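Local atomic coordinates of ubiquinone biosynthesis protein UbiJ (Escherichia coli, PDB entry 6H6O), a protein that binds hydrophobic ubiquinone biosynthetic intermediates through its SCP2 domain and is essential for the stability of the Ubi complex of ubiquinone-synthesising enzymes. Residues K37-R42 and V120-L125; G45-V50 and D77-V82; S58-F63 and G72-D77; T81-A86 and E106-G111. One frame throughout, in Å; residues are numbered along the deposited sequence.

Contact 1. Residues K37-R42 and V120-L125. With CA (calcium ion), chain H.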
loop_
_atom_site.group_PDB
_atom_site.type_symbol
_atom_site.label_atom_id
_atom_site.label_comp_id
_atom_site.label_asym_id
_atom_site.label_seq_id
_atom_site.Cartn_x
_atom_site.Cartn_y
_atom_site.Cartn_z
ATOM N N LYS A 37 11.718 -21.033 -6.972
ATOM C CA LYS A 37 10.798 -22.167 -6.865
ATOM C C LYS A 37 10.908 -22.953 -5.545
ATOM O O LYS A 37 9.881 -23.186 -4.912
ATOM C CB LYS A 37 10.919 -23.107 -8.070
ATOM C CG LYS A 37 9.725 -24.063 -8.187
ATOM C CD LYS A 37 9.815 -25.017 -9.357
ATOM C CE LYS A 37 8.520 -25.777 -9.539
ATOM N NZ LYS A 37 8.606 -26.715 -10.692
ATOM N N THR A 38 12.131 -23.318 -5.099
ATOM C CA THR A 38 12.249 -24.117 -3.854
ATOM C C THR A 38 11.834 -23.327 -2.608
ATOM O O THR A 38 11.290 -23.914 -1.663
ATOM C CB THR A 38 13.624 -24.748 -3.691
ATOM O OG1 THR A 38 14.570 -23.705 -3.535
ATOM C CG2 THR A 38 13.994 -25.677 -4.850
ATOM N N ALA A 39 12.067 -21.996 -2.616
ATOM C CA ALA A 39 11.671 -21.131 -1.506
ATOM C C ALA A 39 10.144 -20.972 -1.496
ATOM O O ALA A 39 9.545 -21.004 -0.426
ATOM C CB ALA A 39 12.345 -19.778 -1.642
ATOM N N ARG A 40 9.507 -20.846 -2.673
ATOM C CA ARG A 40 8.032 -20.740 -2.738
ATOM C C ARG A 40 7.349 -22.036 -2.319
ATOM O O ARG A 40 6.269 -21.977 -1.718
ATOM C CB ARG A 40 7.559 -20.346 -4.130
ATOM C CG ARG A 40 7.917 -18.907 -4.482
ATOM C CD ARG A 40 7.282 -18.423 -5.774
ATOM N NE ARG A 40 7.541 -19.324 -6.901
ATOM C CZ ARG A 40 8.390 -19.079 -7.896
ATOM N NH1 ARG A 40 9.062 -17.932 -7.943
ATOM N NH2 ARG A 40 8.567 -19.971 -8.855
ATOM N N SER A 41 7.992 -23.206 -2.593
ATOM C CA SER A 41 7.398 -24.521 -2.266
ATOM C C SER A 41 7.016 -24.664 -0.796
ATOM O O SER A 41 6.023 -25.322 -0.482
ATOM C CB SER A 41 8.313 -25.664 -2.697
ATOM O OG SER A 41 9.361 -25.851 -1.763
ATOM N N ARG A 42 7.789 -24.003 0.096
ATOM C CA ARG A 42 7.554 -24.013 1.545
ATOM C C ARG A 42 6.192 -23.378 1.931
ATOM O O ARG A 42 5.693 -23.635 3.015
ATOM C CB ARG A 42 8.698 -23.258 2.256
ATOM C CG ARG A 42 10.043 -24.004 2.176
ATOM C CD ARG A 42 11.067 -23.477 3.158
ATOM N NE ARG A 42 11.542 -22.147 2.780
ATOM C CZ ARG A 42 12.821 -21.805 2.638
ATOM N NH1 ARG A 42 13.783 -22.696 2.843
ATOM N NH2 ARG A 42 13.147 -20.567 2.290
ATOM N N VAL A 120 8.997 -14.304 4.889
ATOM C CA VAL A 120 10.109 -13.356 5.081
ATOM C C VAL A 120 11.397 -13.902 4.386
ATOM O O VAL A 120 12.074 -13.155 3.672
ATOM C CB VAL A 120 10.282 -13.006 6.594
ATOM C CG1 VAL A 120 11.565 -12.201 6.863
ATOM C CG2 VAL A 120 9.042 -12.280 7.130
ATOM N N ALA A 121 11.676 -15.216 4.545
ATOM C CA ALA A 121 12.808 -15.891 3.892
ATOM C C ALA A 121 12.660 -15.773 2.361
ATOM O O ALA A 121 13.641 -15.471 1.682
ATOM C CB ALA A 121 12.863 -17.348 4.309
ATOM N N LEU A 122 11.439 -15.986 1.821
ATOM C CA LEU A 122 11.154 -15.851 0.387
ATOM C C LEU A 122 11.388 -14.417 -0.085
ATOM O O LEU A 122 12.073 -14.236 -1.100
ATOM C CB LEU A 122 9.720 -16.336 0.029
ATOM C CG LEU A 122 9.202 -16.049 -1.394
ATOM C CD1 LEU A 122 10.090 -16.678 -2.474
ATOM C CD2 LEU A 122 7.744 -16.488 -1.550
ATOM N N ALA A 123 10.865 -13.400 0.644
ATOM C CA ALA A 123 11.073 -11.993 0.270
ATOM C C ALA A 123 12.579 -11.637 0.277
ATOM O O ALA A 123 13.044 -10.917 -0.620
ATOM C CB ALA A 123 10.300 -11.077 1.211
ATOM N N ASP A 124 13.328 -12.176 1.272
ATOM C CA ASP A 124 14.777 -11.964 1.388
ATOM C C ASP A 124 15.489 -12.544 0.144
ATOM O O ASP A 124 16.296 -11.859 -0.480
ATOM C CB ASP A 124 15.313 -12.615 2.676
ATOM C CG ASP A 124 16.716 -12.166 3.086
ATOM O OD1 ASP A 124 17.230 -11.200 2.485
ATOM O OD2 ASP A 124 17.290 -12.779 4.021
ATOM N N LEU A 125 15.095 -13.763 -0.275
ATOM C CA LEU A 125 15.695 -14.400 -1.446
ATOM C C LEU A 125 15.267 -13.715 -2.738
ATOM O O LEU A 125 16.048 -13.688 -3.692
ATOM C CB LEU A 125 15.384 -15.896 -1.468
ATOM C CG LEU A 125 16.126 -16.711 -0.375
ATOM C CD1 LEU A 125 15.576 -18.113 -0.267
ATOM C CD2 LEU A 125 17.643 -16.779 -0.638
HETATM CA CA CA H . 16.611 -8.650 2.966
HETATM O O HOH W 1 14.066 -8.682 2.514
HETATM O O HOH W 2 19.082 -9.022 2.361
#

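Contact 2. Residues G45-V50 and D77-V82. With CA (calcium ion), chain J; CA (calcium ion), chain F; LMR ((2S)-2-hydroxybutanedioic acid), chain E.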
loop_
_atom_site.group_PDB
_atom_site.type_symbol
_atom_site.label_atom_id
_atom_site.label_comp_id
_atom_site.label_asym_id
_atom_site.label_seq_id
_atom_site.Cartn_x
_atom_site.Cartn_y
_atom_site.Cartn_z
ATOM N N GLY A 45 -0.048 -23.941 -0.693
ATOM C CA GLY A 45 -1.306 -24.235 -0.014
ATOM C C GLY A 45 -1.566 -23.453 1.253
ATOM O O GLY A 45 -2.651 -23.571 1.836
ATOM N N LYS A 46 -0.616 -22.609 1.674
ATOM C CA LYS A 46 -0.784 -21.824 2.893
ATOM C C LYS A 46 -1.693 -20.621 2.716
ATOM O O LYS A 46 -1.726 -19.991 1.646
ATOM C CB LYS A 46 0.580 -21.404 3.493
ATOM C CG LYS A 46 1.473 -22.605 3.887
ATOM C CD LYS A 46 0.884 -23.491 5.010
ATOM C CE LYS A 46 1.868 -24.585 5.375
ATOM N NZ LYS A 46 1.270 -25.558 6.334
ATOM N N VAL A 47 -2.447 -20.317 3.775
ATOM C CA VAL A 47 -3.314 -19.140 3.908
ATOM C C VAL A 47 -2.715 -18.242 5.020
ATOM O O VAL A 47 -2.685 -18.644 6.194
ATOM C CB VAL A 47 -4.788 -19.483 4.218
ATOM C CG1 VAL A 47 -5.631 -18.195 4.280
ATOM C CG2 VAL A 47 -5.361 -20.466 3.200
ATOM N N LEU A 48 -2.226 -17.048 4.643
ATOM C CA LEU A 48 -1.635 -16.104 5.579
ATOM C C LEU A 48 -2.549 -14.891 5.694
ATOM O O LEU A 48 -2.752 -14.186 4.703
ATOM C CB LEU A 48 -0.235 -15.685 5.098
ATOM C CG LEU A 48 0.510 -14.565 5.893
ATOM C CD1 LEU A 48 0.730 -14.961 7.379
ATOM C CD2 LEU A 48 1.875 -14.242 5.241
ATOM N N ARG A 49 -3.102 -14.662 6.899
ATOM C CA ARG A 49 -3.974 -13.513 7.168
ATOM C C ARG A 49 -3.148 -12.374 7.767
ATOM O O ARG A 49 -2.427 -12.582 8.737
ATOM C CB ARG A 49 -5.124 -13.910 8.109
ATOM C CG ARG A 49 -6.231 -12.864 8.177
ATOM C CD ARG A 49 -7.484 -13.406 8.862
ATOM N NE ARG A 49 -8.571 -12.437 8.735
ATOM C CZ ARG A 49 -9.747 -12.666 8.159
ATOM N NH1 ARG A 49 -10.036 -13.866 7.674
ATOM N NH2 ARG A 49 -10.648 -11.696 8.069
ATOM N N VAL A 50 -3.271 -11.175 7.198
ATOM C CA VAL A 50 -2.531 -9.992 7.630
ATOM C C VAL A 50 -3.533 -8.953 8.124
ATOM O O VAL A 50 -4.384 -8.494 7.355
ATOM C CB VAL A 50 -1.560 -9.415 6.545
ATOM C CG1 VAL A 50 -0.757 -8.235 7.095
ATOM C CG2 VAL A 50 -0.622 -10.481 5.977
ATOM N N ASP A 77 -10.232 -20.972 7.461
ATOM C CA ASP A 77 -9.163 -20.868 8.439
ATOM C C ASP A 77 -7.878 -20.431 7.794
ATOM O O ASP A 77 -7.598 -20.779 6.634
ATOM C CB ASP A 77 -8.977 -22.190 9.218
ATOM C CG ASP A 77 -10.142 -22.546 10.126
ATOM O OD1 ASP A 77 -10.635 -21.646 10.847
ATOM O OD2 ASP A 77 -10.546 -23.730 10.136
ATOM N N ALA A 78 -7.131 -19.595 8.529
ATOM C CA ALA A 78 -5.825 -19.093 8.115
ATOM C C ALA A 78 -4.826 -19.988 8.828
ATOM O O ALA A 78 -5.042 -20.383 9.974
ATOM C CB ALA A 78 -5.630 -17.645 8.556
ATOM N N ASP A 79 -3.726 -20.314 8.163
ATOM C CA ASP A 79 -2.682 -21.142 8.747
ATOM C C ASP A 79 -1.821 -20.326 9.702
ATOM O O ASP A 79 -1.230 -20.863 10.652
ATOM C CB ASP A 79 -1.846 -21.743 7.619
ATOM C CG ASP A 79 -2.679 -22.719 6.782
ATOM O OD1 ASP A 79 -3.218 -23.692 7.352
ATOM O OD2 ASP A 79 -2.912 -22.433 5.599
ATOM N N CYS A 80 -1.752 -19.028 9.430
ATOM C CA CYS A 80 -0.971 -18.070 10.202
ATOM C C CYS A 80 -1.656 -16.713 10.083
ATOM O O CYS A 80 -2.172 -16.363 9.009
ATOM C CB CYS A 80 0.465 -18.016 9.681
ATOM S SG CYS A 80 1.545 -16.840 10.546
ATOM N N THR A 81 -1.684 -15.972 11.197
ATOM C CA THR A 81 -2.265 -14.625 11.235
ATOM C C THR A 81 -1.225 -13.701 11.857
ATOM O O THR A 81 -0.664 -14.015 12.922
ATOM C CB THR A 81 -3.597 -14.605 12.019
ATOM O OG1 THR A 81 -4.517 -15.494 11.383
ATOM C CG2 THR A 81 -4.209 -13.182 12.108
ATOM N N VAL A 82 -0.954 -12.586 11.179
ATOM C CA VAL A 82 0.016 -11.607 11.640
ATOM C C VAL A 82 -0.703 -10.294 11.873
ATOM O O VAL A 82 -1.588 -9.927 11.085
ATOM C CB VAL A 82 1.287 -11.477 10.742
ATOM C CG1 VAL A 82 2.043 -12.797 10.659
ATOM C CG2 VAL A 82 0.942 -10.992 9.342
HETATM CA CA CA J . -12.152 -22.834 12.040
HETATM CA CA CA F . -4.413 -24.502 5.419
HETATM C C1 LMR E . -5.321 -23.796 11.955
HETATM O O1A LMR E . -6.123 -24.247 12.748
HETATM O O1B LMR E . -5.179 -22.517 11.703
HETATM C C2 LMR E . -4.419 -24.689 11.120
HETATM O O2 LMR E . -4.203 -24.158 9.818
HETATM C C3 LMR E . -3.081 -24.946 11.803
HETATM C C4 LMR E . -2.137 -23.769 11.739
HETATM O O4A LMR E . -1.359 -23.780 10.682
HETATM O O4B LMR E . -2.086 -22.921 12.605
HETATM O O HOH W 3 -4.880 -24.128 3.209
HETATM O O HOH W 4 -6.231 -23.121 5.962
#

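Contact 3. Residues S58-F63 and G72-D77. With CA (calcium ion), chain J.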
loop_
_atom_site.group_PDB
_atom_site.type_symbol
_atom_site.label_atom_id
_atom_site.label_comp_id
_atom_site.label_asym_id
_atom_site.label_seq_id
_atom_site.Cartn_x
_atom_site.Cartn_y
_atom_site.Cartn_z
ATOM N N SER A 58 -8.992 -6.858 6.648
ATOM C CA SER A 58 -7.919 -7.855 6.618
ATOM C C SER A 58 -7.372 -8.013 5.177
ATOM O O SER A 58 -8.041 -7.631 4.211
ATOM C CB SER A 58 -8.471 -9.204 7.082
ATOM O OG SER A 58 -9.186 -9.113 8.303
ATOM N N LEU A 59 -6.167 -8.592 5.057
ATOM C CA LEU A 59 -5.555 -8.991 3.793
ATOM C C LEU A 59 -5.307 -10.501 3.943
ATOM O O LEU A 59 -4.767 -10.938 4.951
ATOM C CB LEU A 59 -4.211 -8.306 3.538
ATOM C CG LEU A 59 -4.209 -6.836 3.094
ATOM C CD1 LEU A 59 -2.780 -6.361 2.949
ATOM C CD2 LEU A 59 -4.933 -6.640 1.730
ATOM N N ILE A 60 -5.718 -11.281 2.974
ATOM C CA ILE A 60 -5.511 -12.725 3.039
ATOM C C ILE A 60 -4.713 -13.144 1.801
ATOM O O ILE A 60 -5.101 -12.837 0.681
ATOM C CB ILE A 60 -6.843 -13.486 3.228
ATOM C CG1 ILE A 60 -7.599 -13.002 4.515
ATOM C CG2 ILE A 60 -6.576 -15.003 3.304
ATOM C CD1 ILE A 60 -8.690 -11.980 4.270
ATOM N N LEU A 61 -3.569 -13.783 2.028
ATOM C CA LEU A 61 -2.662 -14.244 0.971
ATOM C C LEU A 61 -2.800 -15.766 0.858
ATOM O O LEU A 61 -2.617 -16.474 1.861
ATOM C CB LEU A 61 -1.213 -13.871 1.315
ATOM C CG LEU A 61 -0.722 -12.434 0.980
ATOM C CD1 LEU A 61 -1.599 -11.355 1.582
ATOM C CD2 LEU A 61 0.719 -12.249 1.428
ATOM N N VAL A 62 -3.156 -16.263 -0.331
ATOM C CA VAL A 62 -3.320 -17.725 -0.555
ATOM C C VAL A 62 -2.262 -18.133 -1.559
ATOM O O VAL A 62 -2.335 -17.727 -2.714
ATOM C CB VAL A 62 -4.747 -18.095 -1.051
ATOM C CG1 VAL A 62 -4.878 -19.606 -1.222
ATOM C CG2 VAL A 62 -5.820 -17.545 -0.103
ATOM N N PHE A 63 -1.304 -18.954 -1.127
ATOM C CA PHE A 63 -0.175 -19.351 -1.961
ATOM C C PHE A 63 -0.404 -20.627 -2.777
ATOM O O PHE A 63 -0.650 -21.689 -2.207
ATOM C CB PHE A 63 1.102 -19.472 -1.108
ATOM C CG PHE A 63 1.495 -18.201 -0.396
ATOM C CD1 PHE A 63 2.336 -17.271 -1.009
ATOM C CD2 PHE A 63 1.028 -17.930 0.889
ATOM C CE1 PHE A 63 2.688 -16.072 -0.354
ATOM C CE2 PHE A 63 1.378 -16.741 1.541
ATOM C CZ PHE A 63 2.214 -15.818 0.915
ATOM N N GLY A 72 -9.729 -9.756 0.292
ATOM C CA GLY A 72 -10.066 -8.819 1.355
ATOM C C GLY A 72 -10.920 -9.468 2.423
ATOM O O GLY A 72 -11.078 -8.899 3.505
ATOM N N GLU A 73 -11.446 -10.673 2.150
ATOM C CA GLU A 73 -12.269 -11.443 3.082
ATOM C C GLU A 73 -11.893 -12.905 2.932
ATOM O O GLU A 73 -11.507 -13.339 1.842
ATOM C CB GLU A 73 -13.786 -11.278 2.750
ATOM C CG GLU A 73 -14.372 -9.888 2.942
ATOM C CD GLU A 73 -14.500 -9.355 4.359
ATOM O OE1 GLU A 73 -14.529 -10.168 5.313
ATOM O OE2 GLU A 73 -14.609 -8.116 4.512
ATOM N N TRP A 74 -12.062 -13.679 4.013
ATOM C CA TRP A 74 -11.818 -15.120 4.022
ATOM C C TRP A 74 -12.679 -15.788 5.074
ATOM O O TRP A 74 -12.443 -15.601 6.266
ATOM C CB TRP A 74 -10.331 -15.422 4.284
ATOM C CG TRP A 74 -9.953 -16.855 4.102
ATOM C CD1 TRP A 74 -9.701 -17.766 5.082
ATOM C CD2 TRP A 74 -9.766 -17.540 2.855
ATOM N NE1 TRP A 74 -9.352 -18.981 4.523
ATOM C CE2 TRP A 74 -9.370 -18.865 3.158
ATOM C CE3 TRP A 74 -9.869 -17.155 1.503
ATOM C CZ2 TRP A 74 -9.100 -19.810 2.167
ATOM C CZ3 TRP A 74 -9.576 -18.087 0.517
ATOM C CH2 TRP A 74 -9.184 -19.395 0.851
ATOM N N ALA A 75 -13.647 -16.581 4.646
ATOM C CA ALA A 75 -14.513 -17.243 5.605
ATOM C C ALA A 75 -13.871 -18.465 6.307
ATOM O O ALA A 75 -14.285 -18.799 7.413
ATOM C CB ALA A 75 -15.844 -17.605 4.962
ATOM N N GLY A 76 -12.872 -19.092 5.702
ATOM C CA GLY A 76 -12.172 -20.257 6.234
ATOM C C GLY A 76 -11.114 -19.980 7.278
ATOM O O GLY A 76 -11.084 -18.902 7.893
ATOM N N ASP A 77 -10.232 -20.972 7.461
ATOM C CA ASP A 77 -9.163 -20.868 8.439
ATOM C C ASP A 77 -7.878 -20.431 7.794
ATOM O O ASP A 77 -7.598 -20.779 6.634
ATOM C CB ASP A 77 -8.977 -22.190 9.218
ATOM C CG ASP A 77 -10.142 -22.546 10.126
ATOM O OD1 ASP A 77 -10.635 -21.646 10.847
ATOM O OD2 ASP A 77 -10.546 -23.730 10.136
HETATM CA CA CA J . -12.152 -22.834 12.040
HETATM O O HOH W 5 -11.500 -7.985 6.045
#

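Contact 4. Residues T81-A86 and E106-G111. With LMR ((2S)-2-hydroxybutanedioic acid), chain C.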
loop_
_atom_site.group_PDB
_atom_site.type_symbol
_atom_site.label_atom_id
_atom_site.label_comp_id
_atom_site.label_asym_id
_atom_site.label_seq_id
_atom_site.Cartn_x
_atom_site.Cartn_y
_atom_site.Cartn_z
ATOM N N THR A 81 -1.684 -15.972 11.197
ATOM C CA THR A 81 -2.265 -14.625 11.235
ATOM C C THR A 81 -1.225 -13.701 11.857
ATOM O O THR A 81 -0.664 -14.015 12.922
ATOM C CB THR A 81 -3.597 -14.605 12.019
ATOM O OG1 THR A 81 -4.517 -15.494 11.383
ATOM C CG2 THR A 81 -4.209 -13.182 12.108
ATOM N N VAL A 82 -0.954 -12.586 11.179
ATOM C CA VAL A 82 0.016 -11.607 11.640
ATOM C C VAL A 82 -0.703 -10.294 11.873
ATOM O O VAL A 82 -1.588 -9.927 11.085
ATOM C CB VAL A 82 1.287 -11.477 10.742
ATOM C CG1 VAL A 82 2.043 -12.797 10.659
ATOM C CG2 VAL A 82 0.942 -10.992 9.342
ATOM N N ILE A 83 -0.393 -9.637 13.003
ATOM C CA ILE A 83 -0.996 -8.362 13.397
ATOM C C ILE A 83 0.140 -7.360 13.653
ATOM O O ILE A 83 1.014 -7.624 14.477
ATOM C CB ILE A 83 -1.973 -8.466 14.607
ATOM C CG1 ILE A 83 -3.028 -9.594 14.412
ATOM C CG2 ILE A 83 -2.658 -7.099 14.855
ATOM C CD1 ILE A 83 -2.788 -10.815 15.241
ATOM N N ALA A 84 0.143 -6.231 12.919
ATOM C CA ALA A 84 1.202 -5.230 13.050
ATOM C C ALA A 84 0.792 -3.917 12.387
ATOM O O ALA A 84 -0.103 -3.911 11.547
ATOM C CB ALA A 84 2.472 -5.740 12.386
ATOM N N TYR A 85 1.485 -2.810 12.741
ATOM C CA TYR A 85 1.273 -1.529 12.090
ATOM C C TYR A 85 1.995 -1.637 10.728
ATOM O O TYR A 85 2.962 -2.419 10.585
ATOM C CB TYR A 85 1.810 -0.357 12.941
ATOM C CG TYR A 85 0.867 0.074 14.043
ATOM C CD1 TYR A 85 -0.253 0.848 13.762
ATOM C CD2 TYR A 85 1.097 -0.286 15.371
ATOM C CE1 TYR A 85 -1.146 1.220 14.766
ATOM C CE2 TYR A 85 0.212 0.091 16.386
ATOM C CZ TYR A 85 -0.910 0.842 16.077
ATOM O OH TYR A 85 -1.799 1.232 17.053
ATOM N N ALA A 86 1.507 -0.884 9.721
ATOM C CA ALA A 86 2.069 -0.923 8.362
ATOM C C ALA A 86 3.580 -0.660 8.326
ATOM O O ALA A 86 4.276 -1.284 7.531
ATOM C CB ALA A 86 1.353 0.081 7.474
ATOM N N GLU A 106 6.142 -5.794 18.317
ATOM C CA GLU A 106 5.815 -4.951 17.158
ATOM C C GLU A 106 5.023 -5.770 16.130
ATOM O O GLU A 106 4.206 -5.224 15.392
ATOM C CB GLU A 106 7.074 -4.381 16.514
ATOM C CG GLU A 106 7.681 -3.231 17.293
ATOM C CD GLU A 106 8.951 -2.685 16.683
ATOM O OE1 GLU A 106 10.047 -2.948 17.230
ATOM O OE2 GLU A 106 8.849 -2.016 15.632
ATOM N N LEU A 107 5.257 -7.077 16.099
ATOM C CA LEU A 107 4.539 -8.007 15.237
ATOM C C LEU A 107 4.009 -9.147 16.105
ATOM O O LEU A 107 4.791 -9.787 16.797
ATOM C CB LEU A 107 5.453 -8.568 14.133
ATOM C CG LEU A 107 4.777 -9.549 13.172
ATOM C CD1 LEU A 107 4.311 -8.865 11.914
ATOM C CD2 LEU A 107 5.693 -10.649 12.810
ATOM N N GLU A 108 2.697 -9.375 16.083
ATOM C CA GLU A 108 2.068 -10.459 16.837
ATOM C C GLU A 108 1.750 -11.577 15.860
ATOM O O GLU A 108 1.215 -11.318 14.781
ATOM C CB GLU A 108 0.789 -9.971 17.543
ATOM C CG GLU A 108 0.158 -11.007 18.455
ATOM C CD GLU A 108 -1.269 -10.735 18.892
ATOM O OE1 GLU A 108 -1.606 -9.558 19.153
ATOM O OE2 GLU A 108 -2.039 -11.716 19.011
ATOM N N VAL A 109 2.109 -12.814 16.225
ATOM C CA VAL A 109 1.858 -13.986 15.378
ATOM C C VAL A 109 0.903 -14.971 16.059
ATOM O O VAL A 109 1.088 -15.328 17.221
ATOM C CB VAL A 109 3.161 -14.691 14.910
ATOM C CG1 VAL A 109 2.850 -15.855 13.968
ATOM C CG2 VAL A 109 4.116 -13.714 14.234
ATOM N N GLN A 110 -0.104 -15.422 15.307
ATOM C CA GLN A 110 -1.059 -16.442 15.736
ATOM C C GLN A 110 -0.967 -17.581 14.716
ATOM O O GLN A 110 -0.667 -17.341 13.547
ATOM C CB GLN A 110 -2.477 -15.863 15.784
ATOM C CG GLN A 110 -2.673 -14.840 16.903
ATOM C CD GLN A 110 -3.989 -14.099 16.844
ATOM O OE1 GLN A 110 -4.843 -14.338 15.987
ATOM N NE2 GLN A 110 -4.176 -13.162 17.758
ATOM N N GLY A 111 -1.180 -18.806 15.166
ATOM C CA GLY A 111 -1.087 -19.960 14.285
ATOM C C GLY A 111 0.339 -20.398 14.039
ATOM O O GLY A 111 1.179 -20.317 14.935
HETATM C C1 LMR C . -0.418 5.784 15.335
HETATM O O1A LMR C . -0.041 6.682 16.214
HETATM O O1B LMR C . -1.367 5.921 14.586
HETATM C C2 LMR C . 0.431 4.526 15.339
HETATM O O2 LMR C . 0.509 3.986 14.023
HETATM C C3 LMR C . 1.843 4.778 15.859
HETATM C C4 LMR C . 2.701 3.542 15.757
HETATM O O4A LMR C . 3.172 3.150 14.707
HETATM O O4B LMR C . 2.883 2.933 16.901
HETATM O O HOH W 6 3.210 -2.774 14.943
#

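Contact 1. Residues K37-R42 and V120-L125
L122 reaches from helix 113-128 to the short helix 37-41 and meets both A39 and R40. Its CG lies anti to the backbone N (chi1 171°), and the branch beyond it extends toward the neighbouring helix: CD1 comes to 3.9 Å from CB of A39 and to 3.7 Å from CG of R40, and CD2 lies about as near to that same R40 carbon. L122 thus uses the aliphatic root of the arginine as an apolar surface, while the R40 guanidinium turns to a separate polar task, its NH1 bonding the backbone oxygens of L30 and S33. Alanine suits position 39, where the two helices come closest; its single CB also touches L125 CD1 at 3.9 Å, so two leucines about one helical turn apart close on one methyl. The axes run nearly antiparallel, at 165°, and are 9.4 Å apart. R42 borders the contact, its NH2 lying 3.8 Å from CB of A121, a van der Waals approach at the exposed border. The touching atoms of L122, A39 and L125 are all carbon, and from the flanking loops L43 packs on L122 and L36 on L125. D124, on another side of the same helix, binds a calcium ion through OD1 at 2.7 Å, together with the backbone oxygen of R93, OE1 of E127 and two waters. The arrangement is an antiparallel helix pair, in which the long C-terminal helix of the SCP2 domain packs against a short helix that precedes the first strand of the sheet.

Contact 2. Residues G45-V50 and D77-V82
Residues 47-50 and 80-82 run as parallel neighbouring strands in the register L48-C80, R49-T81 and V50-V82, with R49 N bonding C80 O at 2.9 Å and R49 O accepting from V82 N. On one face L48, C80, V50 and V82 form an apolar patch: CD1 of L48 rests against SG of C80 at 3.8 Å, and the valines lie side by side, pointing the same way, with their CG2 methyls 3.7 Å apart. V116 and V115 of helix 113-128 press on this face, which suits small and branched apolar residues. On the other face, CB of R49 touches both T81 OG1 and A78 CB, while its extended chain carries the guanidinium off to E51, S58 and W74. Where the strands begin, the ladder becomes irregular at D79: V47 O takes the D79 N-H and, weakly, that of C80, while D79 OD2 accepts the V47 N-H at 2.8 Å through the anti lone pair. The same carboxylate chelates a calcium ion, OD1 at 2.4 Å and OD2 at 2.6 Å, and OD1 also approaches O2 of a bound hydroxybutanedioic acid at 2.7 Å. Two waters on that calcium donate to G45 O and D77 O. The V47 N-H and the calcium's two-oxygen grip together probably hold the carboxylate's rotation, while the metal probably stabilises its negative charge, with K46 NZ 5.0 Å from OD1 likely to add a milder influence.

Contact 3. Residues S58-F63 and G72-D77
Water 5 joins the two segments where S58 and G72 come together: it donates to G72 O at 2.7 Å and accepts the N-H of S58 at 2.8 Å. The water links a strand of the SCP2 sheet, 58-63, to the loop that leaves strand 68-71 and passes over one face of the sheet on its way to strand 80-84. The carbonyl carbon of G72 lies against the CD1 methyl of I60. That isoleucine is the central apolar group of the contact. Its CD1 also touches the backbone of E73, and its CG1 packs on CB of W74 at 3.7 Å. A chi1 of -171° sets CG of W74 anti to the backbone N; the indole lies along the strand from I60 to V62. There V62 CG2 sits over the face of the six-membered ring, 4.2 Å from its centroid and 28° off the normal, a CH-pi contact; isoleucine and valine, branched at CB, offer methyls to a wide flat ring. V47 of the adjoining strand also packs on the tryptophan. The indole N-H is used within the loop: NE1 donates to D77 O at 3.3 Å, approaching from above the carbonyl plane. An alanine in place of W74 would probably leave the V62 methyl without its aromatic partner, open a gap over the sheet and deprive D77 O of its indole donor, setting the loop there freer to move. The closest approach of V62 to the ring is made by CG2, 3.8 Å from CZ3 of W74.

Contact 4. Residues T81-A86 and E106-G111
T81 and Q110 exchange backbone bonds, T81 N to Q110 O at 2.9 Å and Q110 N to T81 O at 2.8 Å, and I83 and E108 repeat the exchange two residues on. These are the hydrogen-bonded pairs of an antiparallel ladder. On their face, CD1 of I83 packs against the Q110 amide, 3.7 Å from NE2, while NE2 donates to OE2 of E108 from above the carboxylate plane. Long polar residues suit this exposed face, and their polar ends lie over the isoleucine's CD1. On the opposite face, L107 CD1 meets A84 CB at 3.7 Å and also nears V82, with L98 and I102 of helix 95-104 packed behind it. Beyond the ladder, water 6 bridges Y85 N and E106 O. The ring of Y85 carries a hydroxybutanedioic acid molecule on one face, C2 lying 3.7 Å above the plane and toward the rim. An alanine in place of Y85 would probably deprive this ligand of its aromatic platform. Farther out, K91 pairs with the E106 carboxylate. The whole is an antiparallel strand pair at the edge of the SCP2 sheet, joined through helix 95-104 and backed by helices on its apolar face.

How the contacts relate
Contacts 2, 3 and 4 all belong to the five-stranded mixed sheet of the SCP2 domain, whereas contact 1 joins two helices, its centre 16 to 20 Å from theirs. Along the chain, contact 1 encloses the others, because its segments precede the first strand and follow the last. Contact 3 is nested within contact 2, and contact 4 opens where contact 2 closes. Contacts 2 and 3 are the closest, about 7 Å between centres, sharing D77 and the neighbouring strands 47-52 and 58-63; contacts 2 and 4 share strand 80-84. Together they tie the sheet and the helices at 37-41 and 113-128 into one compact unit, the part of UbiJ that binds hydrophobic intermediates.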